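Local atomic coordinates of type III secretion T3S chaperone (Chlamydia trachomatis, PDB entry 3K29), a protein that is probably a YscO-like component of the type III secretion apparatus, perhaps acting as a chaperone, and folds as a long antiparallel helical hairpin. Residues V10-K15 / E121-R126; R42-R46 / E90-V94. All blocks are in the same frame, centred on the assembly; numbering follows the deposited sequence.

One pair of long helices, 8-66 and 70-160, supplies both contacts, which makes the chain a compact lesson in how an antiparallel helical hairpin holds together along its length. Contact 2 lies between the segments of contact 1 along the chain; the centres are 47 Å apart, one to each side of the chain's centre. Both are surface contacts, each with a single buried residue, Leu11 in contact 1 and Val94 in contact 2. The chemistry differs more than the burial. Contact 1, near the start of helix 8-66, joins its helices by van der Waals packing, largely of side-chain methylenes, and one water bridge. Contact 2, nearer the hairpin turn, adds a direct Arg46-Glu91 salt bridge and two bridging waters.

Contact 1 of 2, residues V10-K15 / E121-R126; sequences VLSIKK and EEEKTR
Segments 10-15 and 121-126 are regular alpha-helix, held by i to i+4 bonds such as Lys14 N to Val10 O (2.9 Å). Their axes approach to 9.1 Å and run antiparallel (signed crossing angle -153°). Leu11 faces Thr125 (CA-CA 6.0 Å) and Lys14 faces Glu122 (5.1 Å).

Van der Waals packing, mostly of aliphatic carbons against carbons and polar atoms of the other helix, makes the contact. Leu11 (t, p) starts sideways yet brings CD1 to 3.7 Å from Arg126 N, while its CB lies 3.8 Å from Thr125 CG2. Lys14 (chi1 m, chi2 t) reaches across the facing helix: its CB is 4.0 Å from Glu122 CB, its CD 3.2 Å from Thr125 OG1 and its CE 3.6 Å from Glu121 CB. Its chi3 (145°) and chi4 (30°) leave the wells, bringing NZ to water 1. Methylenes of charged residues thus do much of the packing, joining the two arms of the antiparallel helical hairpin, consistent with a coiled coil.

Polar links across the helices are indirect. Water 1 accepts from Lys14 NZ (3.1 Å) and donates to Glu121 OE1 (2.8 Å), an oxygen also salt-bridged to Arg118. Within segment 121-126, Arg126 NE pairs with Glu123 OE2 at 2.8 Å.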
ATOM      1  N   VAL A  10      -2.191  -1.880 -25.325  1.00 20.45           N
ATOM      2  CA  VAL A  10      -1.436  -1.198 -24.273  1.00 20.94           C
ATOM      3  C   VAL A  10      -2.426  -0.692 -23.194  1.00 21.47           C
ATOM      4  O   VAL A  10      -2.204  -0.902 -22.008  1.00 22.01           O
ATOM      5  CB  VAL A  10      -0.608  -0.032 -24.844  1.00 21.18           C
ATOM      6  CG1 VAL A  10      -0.048   0.842 -23.733  1.00 20.90           C
ATOM      7  CG2 VAL A  10       0.515  -0.559 -25.740  1.00 20.13           C
ATOM      8  N   LEU A  11      -3.539  -0.082 -23.606  1.00 21.64           N
ATOM      9  CA  LEU A  11      -4.524   0.377 -22.635  1.00 20.93           C
ATOM     10  C   LEU A  11      -5.070  -0.790 -21.778  1.00 21.13           C
ATOM     11  O   LEU A  11      -5.107  -0.702 -20.532  1.00 21.41           O
ATOM     12  CB  LEU A  11      -5.644   1.138 -23.340  1.00 21.29           C
ATOM     13  CG  LEU A  11      -6.769   1.811 -22.535  1.00 20.61           C
ATOM     14  CD1 LEU A  11      -6.255   2.951 -21.648  1.00 21.83           C
ATOM     15  CD2 LEU A  11      -7.815   2.321 -23.508  1.00 19.83           C
ATOM     16  N   SER A  12      -5.450  -1.885 -22.436  1.00 19.88           N
ATOM     17  CA  SER A  12      -5.932  -3.093 -21.767  1.00 20.47           C
ATOM     18  C   SER A  12      -4.939  -3.524 -20.692  1.00 20.53           C
ATOM     19  O   SER A  12      -5.301  -3.705 -19.517  1.00 18.89           O
ATOM     20  CB  SER A  12      -6.123  -4.205 -22.802  1.00 21.38           C
ATOM     21  OG  SER A  12      -7.091  -5.123 -22.367  1.00 24.85           O
ATOM     22  N   ILE A  13      -3.669  -3.613 -21.085  1.00 20.17           N
ATOM     23  CA  ILE A  13      -2.593  -3.960 -20.154  1.00 20.74           C
ATOM     24  C   ILE A  13      -2.457  -2.996 -18.966  1.00 21.31           C
ATOM     25  O   ILE A  13      -2.273  -3.442 -17.845  1.00 22.35           O
ATOM     26  CB  ILE A  13      -1.257  -4.124 -20.885  1.00 20.47           C
ATOM     27  CG1 ILE A  13      -1.266  -5.446 -21.659  1.00 19.17           C
ATOM     28  CG2 ILE A  13      -0.039  -4.029 -19.902  1.00 19.32           C
ATOM     29  CD1 ILE A  13      -0.219  -5.523 -22.721  1.00 20.17           C
ATOM     30  N   LYS A  14      -2.588  -1.700 -19.221  1.00 21.55           N
ATOM     31  CA  LYS A  14      -2.384  -0.673 -18.210  1.00 21.89           C
ATOM     32  C   LYS A  14      -3.527  -0.671 -17.176  1.00 22.40           C
ATOM     33  O   LYS A  14      -3.318  -0.365 -15.985  1.00 21.57           O
ATOM     34  CB  LYS A  14      -2.235   0.680 -18.870  1.00 21.70           C
ATOM     35  CG  LYS A  14      -0.847   0.847 -19.507  1.00 23.88           C
ATOM     36  CD  LYS A  14      -0.631   2.294 -19.894  1.00 26.68           C
ATOM     37  CE  LYS A  14       0.826   2.751 -19.729  1.00 30.93           C
ATOM     38  NZ  LYS A  14       1.877   1.698 -19.920  1.00 31.75           N
ATOM     39  N   LYS A  15      -4.720  -1.037 -17.642  1.00 22.00           N
ATOM     40  CA  LYS A  15      -5.854  -1.280 -16.767  1.00 22.20           C
ATOM     41  C   LYS A  15      -5.548  -2.471 -15.853  1.00 23.01           C
ATOM     42  O   LYS A  15      -5.747  -2.382 -14.632  1.00 22.74           O
ATOM     43  CB  LYS A  15      -7.132  -1.484 -17.575  1.00 22.40           C
ATOM     44  CG  LYS A  15      -7.625  -0.178 -18.219  1.00 22.15           C
ATOM     45  CD  LYS A  15      -8.820  -0.370 -19.177  1.00 21.35           C
ATOM     46  CE  LYS A  15      -9.385   0.998 -19.530  1.00 20.84           C
ATOM     47  NZ  LYS A  15     -10.737   1.021 -20.169  1.00 24.82           N
ATOM     48  N   GLU A 121       0.057   6.460 -15.506  1.00 23.75           N
ATOM     49  CA  GLU A 121       0.381   5.875 -16.813  1.00 24.24           C
ATOM     50  C   GLU A 121      -0.870   5.444 -17.580  1.00 24.74           C
ATOM     51  O   GLU A 121      -0.996   5.735 -18.758  1.00 24.66           O
ATOM     52  CB  GLU A 121       1.314   4.671 -16.681  1.00 24.31           C
ATOM     53  CG  GLU A 121       2.710   4.989 -16.171  1.00 23.81           C
ATOM     54  CD  GLU A 121       3.308   3.880 -15.312  1.00 25.23           C
ATOM     55  OE1 GLU A 121       2.757   2.739 -15.251  1.00 24.67           O
ATOM     56  OE2 GLU A 121       4.352   4.167 -14.683  1.00 24.47           O
ATOM     57  N   GLU A 122      -1.780   4.750 -16.908  1.00 25.00           N
ATOM     58  CA  GLU A 122      -3.010   4.309 -17.544  1.00 25.81           C
ATOM     59  C   GLU A 122      -3.782   5.530 -18.057  1.00 25.91           C
ATOM     60  O   GLU A 122      -4.327   5.524 -19.177  1.00 25.08           O
ATOM     61  CB  GLU A 122      -3.858   3.486 -16.556  1.00 26.16           C
ATOM     62  CG  GLU A 122      -5.154   2.871 -17.162  1.00 28.50           C
ATOM     63  CD  GLU A 122      -6.323   3.856 -17.309  1.00 32.71           C
ATOM     64  OE1 GLU A 122      -6.465   4.810 -16.496  1.00 34.39           O
ATOM     65  OE2 GLU A 122      -7.118   3.665 -18.267  1.00 37.48           O
ATOM     66  N   GLU A 123      -3.832   6.581 -17.241  1.00 25.56           N
ATOM     67  CA  GLU A 123      -4.537   7.770 -17.649  1.00 25.52           C
ATOM     68  C   GLU A 123      -3.879   8.494 -18.832  1.00 24.80           C
ATOM     69  O   GLU A 123      -4.576   9.029 -19.687  1.00 25.17           O
ATOM     70  CB  GLU A 123      -4.720   8.722 -16.473  1.00 26.05           C
ATOM     71  CG  GLU A 123      -5.496   9.958 -16.857  1.00 29.19           C
ATOM     72  CD  GLU A 123      -6.995   9.688 -17.024  1.00 32.12           C
ATOM     73  OE1 GLU A 123      -7.752  10.669 -16.964  1.00 33.69           O
ATOM     74  OE2 GLU A 123      -7.425   8.514 -17.191  1.00 34.31           O
ATOM     75  N   LYS A 124      -2.553   8.537 -18.877  1.00 24.32           N
ATOM     76  CA  LYS A 124      -1.868   9.048 -20.065  1.00 23.54           C
ATOM     77  C   LYS A 124      -2.328   8.302 -21.340  1.00 23.18           C
ATOM     78  O   LYS A 124      -2.664   8.937 -22.328  1.00 22.14           O
ATOM     79  CB  LYS A 124      -0.348   8.979 -19.903  1.00 24.29           C
ATOM     80  CG  LYS A 124       0.472   9.669 -21.030  1.00 24.26           C
ATOM     81  CD  LYS A 124       1.965   9.764 -20.650  1.00 26.09           C
ATOM     82  CE  LYS A 124       2.251  10.965 -19.730  1.00 26.69           C
ATOM     83  NZ  LYS A 124       3.173  10.644 -18.594  1.00 28.07           N
ATOM     84  N   THR A 125      -2.354   6.966 -21.298  1.00 23.07           N
ATOM     85  CA  THR A 125      -2.837   6.162 -22.433  1.00 23.60           C
ATOM     86  C   THR A 125      -4.324   6.366 -22.737  1.00 23.70           C
ATOM     87  O   THR A 125      -4.679   6.464 -23.911  1.00 23.00           O
ATOM     88  CB  THR A 125      -2.499   4.651 -22.292  1.00 23.60           C
ATOM     89  OG1 THR A 125      -1.088   4.527 -22.107  1.00 24.45           O
ATOM     90  CG2 THR A 125      -2.949   3.827 -23.573  1.00 22.45           C
ATOM     91  N   ARG A 126      -5.165   6.448 -21.697  1.00 23.37           N
ATOM     92  CA  ARG A 126      -6.585   6.711 -21.882  1.00 24.98           C
ATOM     93  C   ARG A 126      -6.771   8.064 -22.619  1.00 24.97           C
ATOM     94  O   ARG A 126      -7.551   8.171 -23.569  1.00 25.02           O
ATOM     95  CB  ARG A 126      -7.328   6.678 -20.533  1.00 25.06           C
ATOM     96  CG  ARG A 126      -8.861   6.586 -20.645  1.00 27.81           C
ATOM     97  CD  ARG A 126      -9.578   7.339 -19.518  1.00 31.57           C
ATOM     98  NE  ARG A 126      -9.131   8.739 -19.439  1.00 33.95           N
ATOM     99  CZ  ARG A 126      -9.572   9.731 -20.214  1.00 33.94           C
ATOM    100  NH1 ARG A 126     -10.502   9.507 -21.142  1.00 34.78           N
ATOM    101  NH2 ARG A 126      -9.073  10.953 -20.071  1.00 32.56           N
TER
HETATM  102  O   HOH W   1       1.434   0.962 -16.892  1.00 26.66           O

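Contact 2 of 2, residues R42-R46 / E90-V94; sequences RESER and EEEKV
In an antiparallel coiled-coil hairpin, charged side chains can flank a buried apolar residue and bind across the interface, as segments 42-46 and 90-94 illustrate. Both are alpha-helical, with Arg46 N bonded to Arg42 O and Val94 N to Glu90 O, each at 2.9 Å. The axes come within 8.8 Å at 168°; Arg46 sits across from Glu90 (CA-CA 5.1 Å) and Arg42 from Val94 (5.4 Å). Segment 42-46 lies within a predicted coiled coil.

Glu90, whose CA-to-CB bond points toward the partner helix, packs its CB 3.8 Å from Arg46 CA. With chi1 and chi2 both m, its carboxylate folds back so that OE2 forms a salt bridge with Lys93 NZ (2.8 Å), while OE1 accepts from water 2 (2.6 Å) and water 3 (2.9 Å). Water 2 also donates to Arg42 O (2.9 Å) and accepts from Arg42 NE (3.2 Å).

Glu91, again m, m, starts sideways but curls inward: its OE1 receives a hydrogen bond from Arg46 NH1 at 2.9 Å, near the guanidinium plane, completing the direct interhelical salt bridge. Arg46 reaches it from chi1 t and also touches Leu87.

Lys93 lays its CB 4.2 Å from Arg42 CD, and its NZ donates to water 3 (3.1 Å), which also accepts from Arg42 NH2 (2.9 Å).

Val94 (t) is the buried residue. Its CG2 approaches Arg42 O at 3.6 Å and Arg46 CB at 3.8 Å, and lies over one face of the Arg46 guanidinium. Its other methyl, CG1, rests 4.0 Å from Glu43 CG.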
ATOM      1  N   ARG A  42       4.100  -9.168  21.418  1.00 19.46           N
ATOM      2  CA  ARG A  42       5.372  -8.877  22.099  1.00 19.60           C
ATOM      3  C   ARG A  42       5.194  -7.915  23.240  1.00 18.61           C
ATOM      4  O   ARG A  42       5.738  -8.106  24.302  1.00 18.83           O
ATOM      5  CB  ARG A  42       6.430  -8.347  21.130  1.00 20.10           C
ATOM      6  CG  ARG A  42       6.694  -9.281  19.941  1.00 20.01           C
ATOM      7  CD  ARG A  42       7.626 -10.444  20.239  1.00 22.70           C
ATOM      8  NE  ARG A  42       7.275 -11.225  21.415  1.00 26.72           N
ATOM      9  CZ  ARG A  42       6.368 -12.208  21.455  1.00 28.21           C
ATOM     10  NH1 ARG A  42       5.683 -12.527  20.357  1.00 27.50           N
ATOM     11  NH2 ARG A  42       6.136 -12.854  22.619  1.00 28.41           N
ATOM     12  N   GLU A  43       4.440  -6.860  23.013  1.00 19.18           N
ATOM     13  CA  GLU A  43       4.215  -5.834  24.030  1.00 19.42           C
ATOM     14  C   GLU A  43       3.405  -6.392  25.197  1.00 18.71           C
ATOM     15  O   GLU A  43       3.595  -6.002  26.350  1.00 19.49           O
ATOM     16  CB  GLU A  43       3.545  -4.620  23.388  1.00 19.02           C
ATOM     17  CG  GLU A  43       4.579  -3.743  22.707  1.00 20.65           C
ATOM     18  CD  GLU A  43       3.988  -2.679  21.798  1.00 22.40           C
ATOM     19  OE1 GLU A  43       2.804  -2.777  21.461  1.00 23.95           O
ATOM     20  OE2 GLU A  43       4.716  -1.744  21.411  1.00 25.15           O
ATOM     21  N   SER A  44       2.562  -7.365  24.898  1.00 19.07           N
ATOM     22  CA  SER A  44       1.736  -8.012  25.912  1.00 19.34           C
ATOM     23  C   SER A  44       2.637  -8.868  26.806  1.00 19.45           C
ATOM     24  O   SER A  44       2.622  -8.776  28.055  1.00 18.51           O
ATOM     25  CB  SER A  44       0.690  -8.860  25.231  1.00 18.89           C
ATOM     26  OG  SER A  44       0.156  -9.801  26.121  1.00 21.03           O
ATOM     27  N   GLU A  45       3.489  -9.650  26.158  1.00 18.77           N
ATOM     28  CA  GLU A  45       4.415 -10.507  26.898  1.00 19.04           C
ATOM     29  C   GLU A  45       5.378  -9.679  27.716  1.00 17.29           C
ATOM     30  O   GLU A  45       5.729 -10.043  28.860  1.00 18.31           O
ATOM     31  CB  GLU A  45       5.146 -11.463  25.933  1.00 19.01           C
ATOM     32  CG  GLU A  45       4.253 -12.587  25.411  1.00 24.74           C
ATOM     33  CD  GLU A  45       3.555 -13.370  26.545  1.00 29.02           C
ATOM     34  OE1 GLU A  45       4.211 -13.673  27.559  1.00 30.97           O
ATOM     35  OE2 GLU A  45       2.349 -13.688  26.420  1.00 33.01           O
ATOM     36  N   ARG A  46       5.794  -8.544  27.159  1.00 16.31           N
ATOM     37  CA  ARG A  46       6.684  -7.629  27.881  1.00 15.90           C
ATOM     38  C   ARG A  46       5.951  -7.045  29.115  1.00 15.98           C
ATOM     39  O   ARG A  46       6.526  -6.948  30.208  1.00 15.55           O
ATOM     40  CB  ARG A  46       7.150  -6.482  26.991  1.00 14.79           C
ATOM     41  CG  ARG A  46       8.178  -5.536  27.640  1.00 18.36           C
ATOM     42  CD  ARG A  46       7.569  -4.237  28.238  1.00 24.23           C
ATOM     43  NE  ARG A  46       6.362  -3.774  27.536  1.00 23.81           N
ATOM     44  CZ  ARG A  46       6.357  -2.957  26.476  1.00 23.61           C
ATOM     45  NH1 ARG A  46       7.494  -2.489  25.977  1.00 22.06           N
ATOM     46  NH2 ARG A  46       5.205  -2.603  25.901  1.00 21.14           N
ATOM     47  N   GLU A  90      12.744  -8.918  27.166  1.00 19.20           N
ATOM     48  CA  GLU A  90      11.448  -8.707  26.525  1.00 20.02           C
ATOM     49  C   GLU A  90      11.430  -7.401  25.743  1.00 20.28           C
ATOM     50  O   GLU A  90      10.856  -7.375  24.661  1.00 19.92           O
ATOM     51  CB  GLU A  90      10.305  -8.666  27.555  1.00 19.39           C
ATOM     52  CG  GLU A  90      10.073  -9.994  28.228  1.00 21.45           C
ATOM     53  CD  GLU A  90       9.676 -11.069  27.261  1.00 26.54           C
ATOM     54  OE1 GLU A  90       9.010 -10.766  26.258  1.00 32.06           O
ATOM     55  OE2 GLU A  90      10.023 -12.237  27.502  1.00 27.69           O
ATOM     56  N   GLU A  91      12.003  -6.325  26.298  1.00 20.08           N
ATOM     57  CA  GLU A  91      12.105  -5.054  25.583  1.00 22.48           C
ATOM     58  C   GLU A  91      12.889  -5.193  24.272  1.00 22.99           C
ATOM     59  O   GLU A  91      12.581  -4.523  23.291  1.00 22.86           O
ATOM     60  CB  GLU A  91      12.796  -3.965  26.412  1.00 22.84           C
ATOM     61  CG  GLU A  91      12.167  -3.673  27.766  1.00 26.82           C
ATOM     62  CD  GLU A  91      10.877  -2.837  27.685  1.00 32.89           C
ATOM     63  OE1 GLU A  91      10.366  -2.544  26.563  1.00 34.64           O
ATOM     64  OE2 GLU A  91      10.382  -2.469  28.777  1.00 34.16           O
ATOM     65  N   GLU A  92      13.943  -6.008  24.285  1.00 22.06           N
ATOM     66  CA  GLU A  92      14.636  -6.322  23.047  1.00 23.15           C
ATOM     67  C   GLU A  92      13.701  -7.006  22.024  1.00 21.87           C
ATOM     68  O   GLU A  92      13.644  -6.572  20.860  1.00 21.61           O
ATOM     69  CB  GLU A  92      15.923  -7.138  23.309  1.00 22.95           C
ATOM     70  CG  GLU A  92      16.790  -7.276  22.050  1.00 30.25           C
ATOM     71  CD  GLU A  92      16.987  -5.915  21.345  1.00 39.29           C
ATOM     72  OE1 GLU A  92      17.535  -4.995  22.016  1.00 43.28           O
ATOM     73  OE2 GLU A  92      16.577  -5.746  20.145  1.00 41.05           O
ATOM     74  N   LYS A  93      12.974  -8.042  22.452  1.00 20.63           N
ATOM     75  CA  LYS A  93      11.984  -8.680  21.600  1.00 21.58           C
ATOM     76  C   LYS A  93      10.968  -7.700  21.000  1.00 22.12           C
ATOM     77  O   LYS A  93      10.600  -7.854  19.812  1.00 21.64           O
ATOM     78  CB  LYS A  93      11.225  -9.768  22.340  1.00 22.90           C
ATOM     79  CG  LYS A  93      11.954 -11.079  22.430  1.00 22.71           C
ATOM     80  CD  LYS A  93      11.031 -12.086  23.169  1.00 27.99           C
ATOM     81  CE  LYS A  93      11.811 -12.897  24.168  1.00 32.19           C
ATOM     82  NZ  LYS A  93      10.957 -13.576  25.209  1.00 36.46           N
ATOM     83  N   VAL A  94      10.506  -6.733  21.822  1.00 22.06           N
ATOM     84  CA  VAL A  94       9.610  -5.686  21.379  1.00 21.71           C
ATOM     85  C   VAL A  94      10.307  -4.825  20.304  1.00 23.10           C
ATOM     86  O   VAL A  94       9.702  -4.509  19.284  1.00 23.29           O
ATOM     87  CB  VAL A  94       9.100  -4.822  22.558  1.00 20.78           C
ATOM     88  CG1 VAL A  94       8.472  -3.477  22.069  1.00 21.91           C
ATOM     89  CG2 VAL A  94       8.110  -5.610  23.387  1.00 18.47           C
TER
HETATM   90  O   HOH W   2       8.235  -9.616  24.013  1.00 18.93           O
HETATM   91  O   HOH W   3       7.947 -13.048  24.848  1.00 26.55           O